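Local structure of putative N-acetylmuramoyl-L-alanine amidase,autolysin cwp6 (Peptoclostridium difficile, 5J72) at residues S18-K23 / A46-N51; E26-D31 / D55-V60; Y40-E45 / N71-Q76; I78-N81 / Q86-L89. The protein probably cleaves the bond between N-acetylmuramic acid and L-alanine in peptidoglycan, using a zinc-binding amidase domain, and carries cell-wall-binding CWB2 modules. One frame throughout, in Å; residues are numbered along the deposited sequence. Where two conformers were deposited one is given.

Interaction 1: residues S18-K23 / A46-N51; sequences SNASVK and ATLNYN
Leu48 reaches past strand 56-63 to Ala20 and Val22, with no hydrogen bond between the two segments, a clear example of how one branched aliphatic side chain can link two strands that are not neighbours. The closest pair is Leu48 CD1 and Val22 CG2, 3.7 Å apart, methyl against methyl, with the two side chains crossing at about a right angle. The fork of the leucine is used in full against the smaller partner: Ala20 CB lies 4.1 Å from Leu48 CD1 and equally far from Leu48 CD2, so the alanine methyl faces both branches. Val22 turns CG2 to this contact with CG1 anti to its backbone N (chi1 178°). Leu48 CD2 also packs on Gly59 CA of the strand in between, a position with no side chain. All three touching residues are buried, and the contacts across the patch are all between aliphatic carbons. The solvent side is looser: Asn19, Thr47 and Asn49 are exposed and make no contact across the segments, and Thr47 OG1 bonds instead to Thr34 OG1. At the end of its strand, Lys23 NZ forms a salt bridge with Asp55 OD1. Strand 56-63 fills the place between the two segments, its backbone bonded to Ala20 and Val22 on one flank and pairing with strand 42-51 on the other. Strand 30-39 adds Leu35 against Leu48 and Ile33 against Val22, while Leu7 and Ile5 of strand 3-7 close over Ala20 and Val22.

Interaction 2: residues E26-D31 / D55-V60; sequences EKLNAD and DSYEGV
The hydroxyl of Tyr57 reaches out of its strand to do what a backbone N-H would do in a sheet: it donates a hydrogen bond to the carbonyl oxygen of Ala30, with 2.7 Å between Tyr57 OH and Ala30 O. The oxygen lies at the ring edge, in its plane, and the phenol arrives tilted 19° from the carbonyl plane. The same hydroxyl accepts a bond from a water, 2.8 Å from Tyr57 OH, and this water accepts in turn from Leu28 N at 2.9 Å. Two bonds thus grip the phenol oxygen and fix the ring end against residues 28-30. The ring leaves the backbone with CG beside the N and anti to the carbonyl carbon (chi1 -72°), which points it toward residues 28-31. Leu28 lies obliquely against the ring on the CE1 side, CD1 standing 4.1 Å from Tyr57 CE1, and its CB is near the hydroxyl. On the same edge as Ala30 O, Asp31 C lies 4.0 Å from Tyr57 CE2. At Asp31 the chain bends from one face to another, and Tyr50 borders the scene, its ring meeting that of Tyr57 and its backbone bonded to Asp31. Just before the tyrosine, Asp55 and Ser56 lie together opposite Asn51, with Asp55 in a left-handed conformation (phi 56°): the G1 beta bulge characteristic of tight antiparallel hairpins, here the one joining strands 42-51 and 56-63.

Interaction 3: residues Y40-E45 / N71-Q76; sequences YDMPLE and NVWELQ
A Met-aromatic contact and a CH-pi contact meet on one indole here, where Met42 and Leu44 of strand 42-51 pack against Trp73 of strand 72-82 within the beta-rich N-terminal domain. Both strands pair with strand 30-39, and their short segments run at 68° to one another, so what joins them directly is side-chain packing and not a ladder of backbone bonds. Leu44 takes one face of the indole. Its CB lies 4.0 Å from the centroid of the Trp73 six-membered ring and 29° off the ring normal, coming as near as 3.5 Å to Trp73 CZ3. The CD2 branch continues over the same system toward the junction of the two rings, 4.0 Å from Trp73 CD2. CG of Leu44 stands opposite the backbone N (chi1 177°), and this sends the branch across the indole, the two side chains meeting at about a right angle. Met42 works the rim instead. Its CG is 4.0 Å from Trp73 CH2, while the sulfur sits at the edge, with SD 5.4 Å from the centroid of the six-membered ring. The Met42 carbonyl oxygen also lies near the ring plane, 3.3 Å from Trp73 CZ3. Tyr63 of strand 56-63 touches both Leu44 and the indole, and Trp73 NE1 bonds to Gln108 OE1, which would help set the rotation of the indole. Farther along strand 72-82, Gln76 folds back in an almost straight hydrogen bond, 3.0 Å from Gln76 NE2 to Glu74 O, descending from well above the carbonyl plane.

Interaction 4: residues I78-N81 / Q86-L89; sequences IKIN and QKVL
Lys79 and Val88 face each other as a non-hydrogen-bonded pair in the beta hairpin of strands 72-82 and 86-89, and the lysine shows how an extended side chain can lie along its partner strand. From CB the contact starts on the valine methyl Val88 CG2; Lys79 CG then comes closest to that methyl, at 3.8 Å, and also approaches Lys87 O. Lys79 CD is still 4.1 Å from Val88 CG2, Lys79 CE lies 4.0 Å from Gln86 CB, and NZ at the tip carries on beyond that contact. A trans first torsion (chi1 177°) and an extended chain beyond it carry the lysine past Val88 to Gln86, with which it lies side by side. The other face of the hairpin holds Ile78, Ile80, Lys87 and Leu89. Ile78 and Leu89, which rest on Leu94 of helix 91-96, exchange two backbone bonds, of which Leu89 N to Ile78 O measures 2.8 Å. Ile80 N to Lys87 O, also 2.8 Å, is almost straight, whereas the return bond from Lys87 N to Ile80 O is weak at 3.3 Å. Beside that weak bond, a CA-H...O contact puts Gln86 CA 3.2 Å from Ile80 O.

In the fold
From the N terminus, residues 18-23 and then 26-31 open interactions 1 and 2, and residues 40-45 open interaction 3 before any of them has closed. Interaction 1 closes at 46-51, interaction 2 at 55-60 and interaction 3 at 71-76, so the three cross one another pairwise. Interaction 4 follows in series as a local hairpin with a short loop. Interactions 1 and 2 share a border, their centres about 7 Å apart, and interaction 2 touches interaction 4 where Ala30 and Leu28 pack on Ile80. Interaction 3 stands about 17 Å from interaction 1, centre to centre, along strand 42-51. Together they tie strands 16-24 through 86-89 of the N-terminal domain.

Interaction 1: residues S18-K23 / A46-N51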
loop_
_atom_site.group_PDB
_atom_site.type_symbol
_atom_site.label_atom_id
_atom_site.label_comp_id
_atom_site.label_asym_id
_atom_site.label_seq_id
_atom_site.Cartn_x
_atom_site.Cartn_y
_atom_site.Cartn_z
ATOM N N SER A 18 15.814 -13.849 -6.742
ATOM C CA SER A 18 15.852 -13.830 -5.290
ATOM C C SER A 18 17.305 -13.636 -4.836
ATOM O O SER A 18 18.195 -14.412 -5.225
ATOM C CB SER A 18 15.289 -15.144 -4.725
ATOM O OG SER A 18 15.431 -15.184 -3.306
ATOM N N ASN A 19 17.570 -12.613 -3.998
ATOM C CA ASN A 19 18.939 -12.467 -3.551
ATOM C C ASN A 19 19.300 -13.568 -2.553
ATOM O O ASN A 19 18.496 -13.896 -1.673
ATOM C CB ASN A 19 19.162 -11.083 -2.849
ATOM C CG ASN A 19 18.916 -9.937 -3.773
ATOM O OD1 ASN A 19 19.200 -10.056 -4.970
ATOM N ND2 ASN A 19 18.418 -8.802 -3.296
ATOM N N ALA A 20 20.518 -14.093 -2.646
ATOM C CA ALA A 20 20.968 -15.131 -1.703
ATOM C C ALA A 20 22.307 -14.737 -1.122
ATOM O O ALA A 20 23.186 -14.220 -1.830
ATOM C CB ALA A 20 21.142 -16.475 -2.412
ATOM N N SER A 21 22.469 -15.007 0.141
ATOM C CA SER A 21 23.702 -14.709 0.826
ATOM C C SER A 21 24.057 -15.919 1.714
ATOM O O SER A 21 23.211 -16.348 2.523
ATOM C CB SER A 21 23.479 -13.441 1.664
ATOM O OG SER A 21 24.539 -13.237 2.577
ATOM N N VAL A 22 25.263 -16.478 1.552
ATOM C CA VAL A 22 25.757 -17.564 2.371
ATOM C C VAL A 22 27.033 -17.121 3.131
ATOM O O VAL A 22 27.983 -16.618 2.523
ATOM C CB VAL A 22 26.050 -18.804 1.528
ATOM C CG1 VAL A 22 26.608 -19.910 2.406
ATOM C CG2 VAL A 22 24.749 -19.282 0.865
ATOM N N LYS A 23 27.049 -17.330 4.447
ATOM C CA LYS A 23 28.198 -16.916 5.247
ATOM C C LYS A 23 28.770 -18.122 5.924
ATOM O O LYS A 23 27.989 -18.874 6.538
ATOM C CB LYS A 23 27.709 -15.894 6.306
ATOM C CG LYS A 23 28.885 -15.223 7.064
ATOM C CD LYS A 23 28.367 -13.956 7.811
ATOM C CE LYS A 23 29.158 -12.722 7.464
ATOM N NZ LYS A 23 30.605 -12.928 7.722
ATOM N N ALA A 46 22.819 -21.630 -8.694
ATOM C CA ALA A 46 23.134 -20.199 -8.572
ATOM C C ALA A 46 24.557 -20.090 -8.076
ATOM O O ALA A 46 24.958 -20.839 -7.154
ATOM C CB ALA A 46 22.207 -19.528 -7.583
ATOM N N THR A 47 25.345 -19.181 -8.666
ATOM C CA THR A 47 26.729 -19.010 -8.209
ATOM C C THR A 47 26.794 -17.729 -7.393
ATOM O O THR A 47 26.303 -16.703 -7.840
ATOM C CB THR A 47 27.673 -19.018 -9.419
ATOM O OG1 THR A 47 27.682 -20.379 -9.846
ATOM C CG2 THR A 47 29.129 -18.633 -9.055
ATOM N N LEU A 48 27.365 -17.805 -6.173
ATOM C CA LEU A 48 27.439 -16.644 -5.272
ATOM C C LEU A 48 28.901 -16.269 -5.139
ATOM O O LEU A 48 29.732 -17.142 -4.859
ATOM C CB LEU A 48 26.827 -17.057 -3.896
ATOM C CG LEU A 48 25.450 -17.755 -3.993
ATOM C CD1 LEU A 48 24.972 -17.921 -2.591
ATOM C CD2 LEU A 48 24.425 -16.909 -4.839
ATOM N N ASN A 49 29.228 -14.991 -5.341
ATOM C CA ASN A 49 30.620 -14.521 -5.289
ATOM C C ASN A 49 30.980 -13.901 -3.965
ATOM O O ASN A 49 30.185 -13.175 -3.398
ATOM C CB ASN A 49 30.781 -13.481 -6.354
ATOM C CG ASN A 49 30.624 -14.137 -7.706
ATOM O OD1 ASN A 49 29.663 -13.848 -8.408
ATOM N ND2 ASN A 49 31.508 -15.031 -8.116
ATOM N N TYR A 50 32.201 -14.166 -3.502
ATOM C CA TYR A 50 32.673 -13.660 -2.236
ATOM C C TYR A 50 32.740 -12.124 -2.204
ATOM O O TYR A 50 33.297 -11.503 -3.115
ATOM C CB TYR A 50 34.042 -14.254 -1.958
ATOM C CG TYR A 50 34.484 -13.975 -0.537
ATOM C CD1 TYR A 50 33.837 -14.561 0.544
ATOM C CD2 TYR A 50 35.557 -13.121 -0.277
ATOM C CE1 TYR A 50 34.249 -14.310 1.856
ATOM C CE2 TYR A 50 35.986 -12.875 1.026
ATOM C CZ TYR A 50 35.335 -13.465 2.084
ATOM O OH TYR A 50 35.777 -13.176 3.344
ATOM N N ASN A 51 32.204 -11.541 -1.156
ATOM C CA ASN A 51 32.213 -10.086 -1.003
ATOM C C ASN A 51 33.023 -9.831 0.279
ATOM O O ASN A 51 32.549 -10.134 1.364
ATOM C CB ASN A 51 30.791 -9.549 -0.940
ATOM C CG ASN A 51 30.721 -8.035 -0.626
ATOM O OD1 ASN A 51 31.739 -7.406 -0.327
ATOM N ND2 ASN A 51 29.559 -7.415 -0.587
#

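Interaction 2: residues E26-D31 / D55-V60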
loop_
_atom_site.group_PDB
_atom_site.type_symbol
_atom_site.label_atom_id
_atom_site.label_comp_id
_atom_site.label_asym_id
_atom_site.label_seq_id
_atom_site.Cartn_x
_atom_site.Cartn_y
_atom_site.Cartn_z
ATOM N N GLU A 26 34.213 -20.587 8.615
ATOM C CA GLU A 26 35.509 -20.920 8.075
ATOM C C GLU A 26 35.922 -20.041 6.863
ATOM O O GLU A 26 35.071 -19.682 6.038
ATOM C CB GLU A 26 35.488 -22.381 7.648
ATOM C CG GLU A 26 36.862 -22.884 7.210
ATOM C CD GLU A 26 36.833 -24.332 6.680
ATOM O OE1 GLU A 26 37.897 -24.830 6.328
ATOM O OE2 GLU A 26 35.774 -24.957 6.605
ATOM N N LYS A 27 37.214 -19.675 6.759
ATOM C CA LYS A 27 37.721 -18.929 5.587
ATOM C C LYS A 27 37.995 -20.041 4.549
ATOM O O LYS A 27 38.768 -20.965 4.796
ATOM C CB LYS A 27 39.002 -18.105 5.937
ATOM N N LEU A 28 37.320 -19.979 3.391
ATOM C CA LEU A 28 37.422 -21.083 2.423
ATOM C C LEU A 28 38.463 -20.931 1.355
ATOM O O LEU A 28 38.734 -21.923 0.661
ATOM C CB LEU A 28 36.048 -21.255 1.731
ATOM C CG LEU A 28 34.855 -21.464 2.707
ATOM C CD1 LEU A 28 33.535 -21.644 1.893
ATOM C CD2 LEU A 28 35.067 -22.703 3.610
ATOM N N ASN A 29 39.022 -19.760 1.174
ATOM C CA ASN A 29 40.002 -19.587 0.099
ATOM C C ASN A 29 39.331 -19.881 -1.253
ATOM O O ASN A 29 39.829 -20.648 -2.066
ATOM C CB ASN A 29 41.221 -20.504 0.306
ATOM C CG ASN A 29 42.344 -20.184 -0.678
ATOM O OD1 ASN A 29 42.477 -19.045 -1.149
ATOM N ND2 ASN A 29 43.189 -21.151 -1.054
ATOM N N ALA A 30 38.198 -19.256 -1.495
ATOM C CA ALA A 30 37.480 -19.506 -2.748
ATOM C C ALA A 30 36.703 -18.268 -3.095
ATOM O O ALA A 30 36.027 -17.693 -2.237
ATOM C CB ALA A 30 36.533 -20.698 -2.558
ATOM N N ASP A 31 36.772 -17.861 -4.355
ATOM C CA ASP A 31 36.078 -16.680 -4.800
ATOM C C ASP A 31 34.563 -16.850 -4.981
ATOM O O ASP A 31 33.850 -15.856 -5.077
ATOM C CB ASP A 31 36.624 -16.230 -6.152
ATOM C CG ASP A 31 38.058 -15.741 -6.074
ATOM O OD1 ASP A 31 38.479 -15.295 -4.975
ATOM O OD2 ASP A 31 38.750 -15.809 -7.102
ATOM N N ASP A 55 32.298 -10.389 4.047
ATOM C CA ASP A 55 32.779 -11.736 4.400
ATOM C C ASP A 55 31.629 -12.799 4.113
ATOM O O ASP A 55 31.394 -13.713 4.896
ATOM C CB ASP A 55 33.158 -11.772 5.904
ATOM C CG ASP A 55 33.673 -13.132 6.318
ATOM O OD1 ASP A 55 33.293 -13.597 7.414
ATOM O OD2 ASP A 55 34.428 -13.750 5.536
ATOM N N SER A 56 30.934 -12.629 3.009
ATOM C CA SER A 56 29.767 -13.487 2.639
ATOM C C SER A 56 29.800 -13.801 1.132
ATOM O O SER A 56 30.401 -13.055 0.385
ATOM C CB SER A 56 28.478 -12.703 2.864
ATOM O OG SER A 56 27.942 -13.089 4.109
ATOM N N TYR A 57 29.145 -14.883 0.712
ATOM C CA TYR A 57 29.058 -15.195 -0.718
ATOM C C TYR A 57 27.655 -14.643 -1.105
ATOM O O TYR A 57 26.645 -15.026 -0.479
ATOM C CB TYR A 57 29.198 -16.716 -0.900
ATOM C CG TYR A 57 30.634 -17.153 -0.647
ATOM C CD1 TYR A 57 31.074 -17.475 0.641
ATOM C CD2 TYR A 57 31.547 -17.223 -1.685
ATOM C CE1 TYR A 57 32.393 -17.854 0.874
ATOM C CE2 TYR A 57 32.863 -17.597 -1.463
ATOM C CZ TYR A 57 33.281 -17.905 -0.187
ATOM O OH TYR A 57 34.607 -18.218 0.006
ATOM N N GLU A 58 27.592 -13.774 -2.108
ATOM C CA GLU A 58 26.340 -13.121 -2.452
ATOM C C GLU A 58 26.031 -13.264 -3.923
ATOM O O GLU A 58 26.950 -13.238 -4.757
ATOM C CB GLU A 58 26.466 -11.583 -2.175
ATOM C CG GLU A 58 26.717 -11.261 -0.687
ATOM C CD GLU A 58 27.024 -9.766 -0.463
ATOM O OE1 GLU A 58 27.191 -9.364 0.706
ATOM O OE2 GLU A 58 27.118 -9.007 -1.452
ATOM N N GLY A 59 24.764 -13.393 -4.263
ATOM C CA GLY A 59 24.419 -13.476 -5.670
ATOM C C GLY A 59 22.923 -13.533 -5.756
ATOM O O GLY A 59 22.182 -13.280 -4.778
ATOM N N VAL A 60 22.445 -13.915 -6.957
ATOM C CA VAL A 60 21.018 -13.938 -7.192
ATOM C C VAL A 60 20.544 -15.294 -7.725
ATOM O O VAL A 60 21.221 -15.814 -8.600
ATOM C CB VAL A 60 20.752 -12.845 -8.263
ATOM C CG1 VAL A 60 19.255 -12.890 -8.694
ATOM C CG2 VAL A 60 21.142 -11.420 -7.704
HETATM O O HOH W 1 35.773 -17.679 2.550
#

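Interaction 3: residues Y40-E45 / N71-Q76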
loop_
_atom_site.group_PDB
_atom_site.type_symbol
_atom_site.label_atom_id
_atom_site.label_comp_id
_atom_site.label_asym_id
_atom_site.label_seq_id
_atom_site.Cartn_x
_atom_site.Cartn_y
_atom_site.Cartn_z
ATOM N N TYR A 40 11.983 -32.313 -8.239
ATOM C CA TYR A 40 11.791 -33.650 -8.868
ATOM C C TYR A 40 13.093 -33.940 -9.616
ATOM O O TYR A 40 14.134 -33.964 -8.949
ATOM C CB TYR A 40 10.547 -33.614 -9.787
ATOM C CG TYR A 40 10.145 -35.001 -10.196
ATOM C CD1 TYR A 40 9.944 -35.996 -9.246
ATOM C CD2 TYR A 40 9.985 -35.334 -11.541
ATOM C CE1 TYR A 40 9.590 -37.293 -9.625
ATOM C CE2 TYR A 40 9.637 -36.625 -11.926
ATOM C CZ TYR A 40 9.432 -37.596 -10.964
ATOM O OH TYR A 40 9.016 -38.864 -11.357
ATOM N N ASP A 41 13.099 -34.094 -10.936
ATOM C CA ASP A 41 14.366 -34.382 -11.618
ATOM C C ASP A 41 14.985 -33.192 -12.319
ATOM O O ASP A 41 15.901 -33.344 -13.126
ATOM C CB ASP A 41 14.131 -35.525 -12.623
ATOM C CG ASP A 41 13.180 -35.180 -13.726
ATOM O OD1 ASP A 41 12.475 -34.143 -13.616
ATOM O OD2 ASP A 41 13.137 -35.949 -14.735
ATOM N N MET A 42 14.526 -31.947 -12.016
ATOM C CA MET A 42 15.081 -30.794 -12.732
ATOM C C MET A 42 16.018 -29.970 -11.809
ATOM O O MET A 42 15.641 -29.626 -10.714
ATOM C CB MET A 42 13.911 -29.869 -13.190
ATOM C CG MET A 42 14.405 -28.605 -13.882
ATOM S SD MET A 42 12.950 -27.712 -14.507
ATOM C CE MET A 42 12.597 -28.629 -16.053
ATOM N N PRO A 43 17.218 -29.662 -12.263
ATOM C CA PRO A 43 18.190 -28.884 -11.464
ATOM C C PRO A 43 18.085 -27.394 -11.701
ATOM O O PRO A 43 17.653 -26.929 -12.766
ATOM C CB PRO A 43 19.541 -29.421 -11.960
ATOM C CG PRO A 43 19.268 -29.706 -13.477
ATOM C CD PRO A 43 17.810 -30.198 -13.531
ATOM N N LEU A 44 18.498 -26.633 -10.704
ATOM C CA LEU A 44 18.530 -25.161 -10.775
ATOM C C LEU A 44 19.799 -24.784 -9.995
ATOM O O LEU A 44 20.004 -25.323 -8.905
ATOM C CB LEU A 44 17.346 -24.572 -10.025
ATOM C CG LEU A 44 17.350 -22.989 -10.004
ATOM C CD1 LEU A 44 16.999 -22.485 -11.349
ATOM C CD2 LEU A 44 16.252 -22.512 -9.085
ATOM N N GLU A 45 20.646 -23.944 -10.503
ATOM C CA GLU A 45 21.825 -23.600 -9.716
ATOM C C GLU A 45 22.027 -22.084 -9.684
ATOM O O GLU A 45 21.440 -21.343 -10.477
ATOM C CB GLU A 45 23.078 -24.301 -10.239
ATOM C CG GLU A 45 23.590 -23.815 -11.576
ATOM C CD GLU A 45 24.955 -24.406 -11.874
ATOM O OE1 GLU A 45 25.898 -23.646 -12.194
ATOM O OE2 GLU A 45 25.076 -25.644 -11.782
ATOM N N ASN A 71 6.647 -28.544 -7.452
ATOM C CA ASN A 71 6.954 -27.128 -7.605
ATOM C C ASN A 71 7.679 -26.579 -6.390
ATOM O O ASN A 71 7.544 -25.374 -6.052
ATOM C CB ASN A 71 5.634 -26.309 -7.865
ATOM C CG ASN A 71 4.716 -26.231 -6.647
ATOM O OD1 ASN A 71 4.773 -27.060 -5.731
ATOM N ND2 ASN A 71 3.853 -25.196 -6.540
ATOM N N VAL A 72 8.473 -27.434 -5.738
ATOM C CA VAL A 72 9.258 -26.930 -4.590
ATOM C C VAL A 72 10.734 -27.210 -4.885
ATOM O O VAL A 72 11.102 -28.383 -5.111
ATOM C CB VAL A 72 8.845 -27.619 -3.277
ATOM C CG1 VAL A 72 9.769 -27.111 -2.137
ATOM C CG2 VAL A 72 7.357 -27.307 -2.963
ATOM N N TRP A 73 11.556 -26.175 -4.905
ATOM C CA TRP A 73 12.975 -26.294 -5.127
ATOM C C TRP A 73 13.628 -26.657 -3.804
ATOM O O TRP A 73 13.448 -25.923 -2.830
ATOM C CB TRP A 73 13.535 -24.942 -5.609
ATOM C CG TRP A 73 13.052 -24.580 -6.936
ATOM C CD1 TRP A 73 12.112 -23.631 -7.250
ATOM C CD2 TRP A 73 13.419 -25.215 -8.181
ATOM N NE1 TRP A 73 11.848 -23.672 -8.616
ATOM C CE2 TRP A 73 12.648 -24.629 -9.206
ATOM C CE3 TRP A 73 14.351 -26.222 -8.523
ATOM C CZ2 TRP A 73 12.770 -25.019 -10.552
ATOM C CZ3 TRP A 73 14.479 -26.607 -9.865
ATOM C CH2 TRP A 73 13.694 -26.013 -10.857
ATOM N N GLU A 74 14.388 -27.755 -3.765
ATOM C CA GLU A 74 15.016 -28.238 -2.513
ATOM C C GLU A 74 16.504 -28.167 -2.656
ATOM O O GLU A 74 17.063 -28.616 -3.662
ATOM C CB GLU A 74 14.605 -29.709 -2.273
ATOM C CG GLU A 74 13.085 -29.759 -2.058
ATOM C CD GLU A 74 12.548 -31.160 -1.674
ATOM O OE1 GLU A 74 13.298 -31.982 -1.225
ATOM O OE2 GLU A 74 11.355 -31.395 -1.847
ATOM N N LEU A 75 17.169 -27.594 -1.670
ATOM C CA LEU A 75 18.630 -27.440 -1.750
ATOM C C LEU A 75 19.324 -28.808 -1.632
ATOM O O LEU A 75 19.025 -29.564 -0.707
ATOM C CB LEU A 75 19.096 -26.553 -0.531
ATOM C CG LEU A 75 20.632 -26.345 -0.487
ATOM C CD1 LEU A 75 21.219 -25.617 -1.679
ATOM C CD2 LEU A 75 20.930 -25.568 0.849
ATOM N N GLN A 76 20.232 -29.141 -2.569
ATOM C CA GLN A 76 20.957 -30.444 -2.544
ATOM C C GLN A 76 22.395 -30.336 -2.081
ATOM O O GLN A 76 22.877 -31.247 -1.412
ATOM C CB GLN A 76 21.023 -31.006 -3.945
ATOM C CG GLN A 76 19.622 -31.007 -4.615
ATOM C CD GLN A 76 18.740 -31.980 -3.951
ATOM O OE1 GLN A 76 19.035 -33.169 -3.919
ATOM N NE2 GLN A 76 17.607 -31.555 -3.430
#

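Interaction 4: residues I78-N81 / Q86-L89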
loop_
_atom_site.group_PDB
_atom_site.type_symbol
_atom_site.label_atom_id
_atom_site.label_comp_id
_atom_site.label_asym_id
_atom_site.label_seq_id
_atom_site.Cartn_x
_atom_site.Cartn_y
_atom_site.Cartn_z
ATOM N N ILE A 78 26.278 -27.667 -1.824
ATOM C CA ILE A 78 27.029 -26.447 -2.092
ATOM C C ILE A 78 28.392 -26.859 -2.559
ATOM O O ILE A 78 29.044 -27.673 -1.884
ATOM C CB ILE A 78 27.172 -25.595 -0.786
ATOM C CG1 ILE A 78 25.802 -25.097 -0.351
ATOM C CG2 ILE A 78 28.133 -24.420 -1.076
ATOM C CD1 ILE A 78 25.819 -24.308 1.020
ATOM N N LYS A 79 28.843 -26.318 -3.694
ATOM C CA LYS A 79 30.161 -26.652 -4.163
ATOM C C LYS A 79 31.049 -25.416 -3.925
ATOM O O LYS A 79 30.651 -24.318 -4.328
ATOM C CB LYS A 79 30.156 -26.950 -5.701
ATOM C CG LYS A 79 31.591 -27.244 -6.222
ATOM C CD LYS A 79 31.579 -27.843 -7.670
ATOM C CE LYS A 79 32.940 -27.804 -8.298
ATOM N NZ LYS A 79 32.951 -28.587 -9.574
ATOM N N ILE A 80 32.195 -25.603 -3.291
ATOM C CA ILE A 80 33.124 -24.496 -3.038
ATOM C C ILE A 80 34.119 -24.439 -4.169
ATOM O O ILE A 80 34.879 -25.389 -4.369
ATOM C CB ILE A 80 33.770 -24.755 -1.680
ATOM C CG1 ILE A 80 32.642 -24.829 -0.602
ATOM C CG2 ILE A 80 34.814 -23.657 -1.370
ATOM C CD1 ILE A 80 33.109 -25.452 0.749
ATOM N N ASN A 81 34.100 -23.354 -4.914
ATOM C CA ASN A 81 34.949 -23.273 -6.107
ATOM C C ASN A 81 36.394 -22.738 -5.797
ATOM O O ASN A 81 36.731 -21.670 -6.310
ATOM C CB ASN A 81 34.245 -22.378 -7.141
ATOM C CG ASN A 81 32.851 -22.896 -7.515
ATOM O OD1 ASN A 81 32.697 -24.121 -7.759
ATOM N ND2 ASN A 81 31.791 -22.057 -7.559
ATOM N N GLN A 86 38.411 -28.065 -4.842
ATOM C CA GLN A 86 36.987 -27.800 -4.826
ATOM C C GLN A 86 36.430 -28.769 -3.816
ATOM O O GLN A 86 36.901 -29.915 -3.754
ATOM C CB GLN A 86 36.373 -28.001 -6.214
ATOM C CG GLN A 86 36.939 -26.985 -7.219
ATOM C CD GLN A 86 38.318 -27.406 -7.763
ATOM O OE1 GLN A 86 39.275 -26.610 -7.764
ATOM N NE2 GLN A 86 38.465 -28.632 -8.229
ATOM N N LYS A 87 35.532 -28.371 -3.020
ATOM C CA LYS A 87 34.978 -29.271 -2.036
ATOM C C LYS A 87 33.479 -29.219 -2.232
ATOM O O LYS A 87 32.973 -28.136 -2.516
ATOM C CB LYS A 87 35.394 -28.774 -0.634
ATOM C CG LYS A 87 34.688 -29.488 0.503
ATOM C CD LYS A 87 35.285 -29.013 1.884
ATOM C CE LYS A 87 34.702 -29.771 3.002
ATOM N NZ LYS A 87 35.055 -31.221 2.912
ATOM N N VAL A 88 32.776 -30.335 -2.097
ATOM C CA VAL A 88 31.329 -30.311 -2.253
ATOM C C VAL A 88 30.710 -30.774 -0.986
ATOM O O VAL A 88 31.098 -31.828 -0.441
ATOM C CB VAL A 88 30.894 -31.255 -3.410
ATOM C CG1 VAL A 88 29.375 -31.412 -3.457
ATOM C CG2 VAL A 88 31.426 -30.702 -4.745
ATOM N N LEU A 89 29.775 -29.977 -0.470
ATOM C CA LEU A 89 29.021 -30.374 0.698
ATOM C C LEU A 89 27.684 -30.927 0.181
ATOM O O LEU A 89 26.876 -30.144 -0.383
ATOM C CB LEU A 89 28.719 -29.162 1.629
ATOM C CG LEU A 89 30.027 -28.370 2.023
ATOM C CD1 LEU A 89 29.667 -27.084 2.775
ATOM C CD2 LEU A 89 30.894 -29.238 2.906
#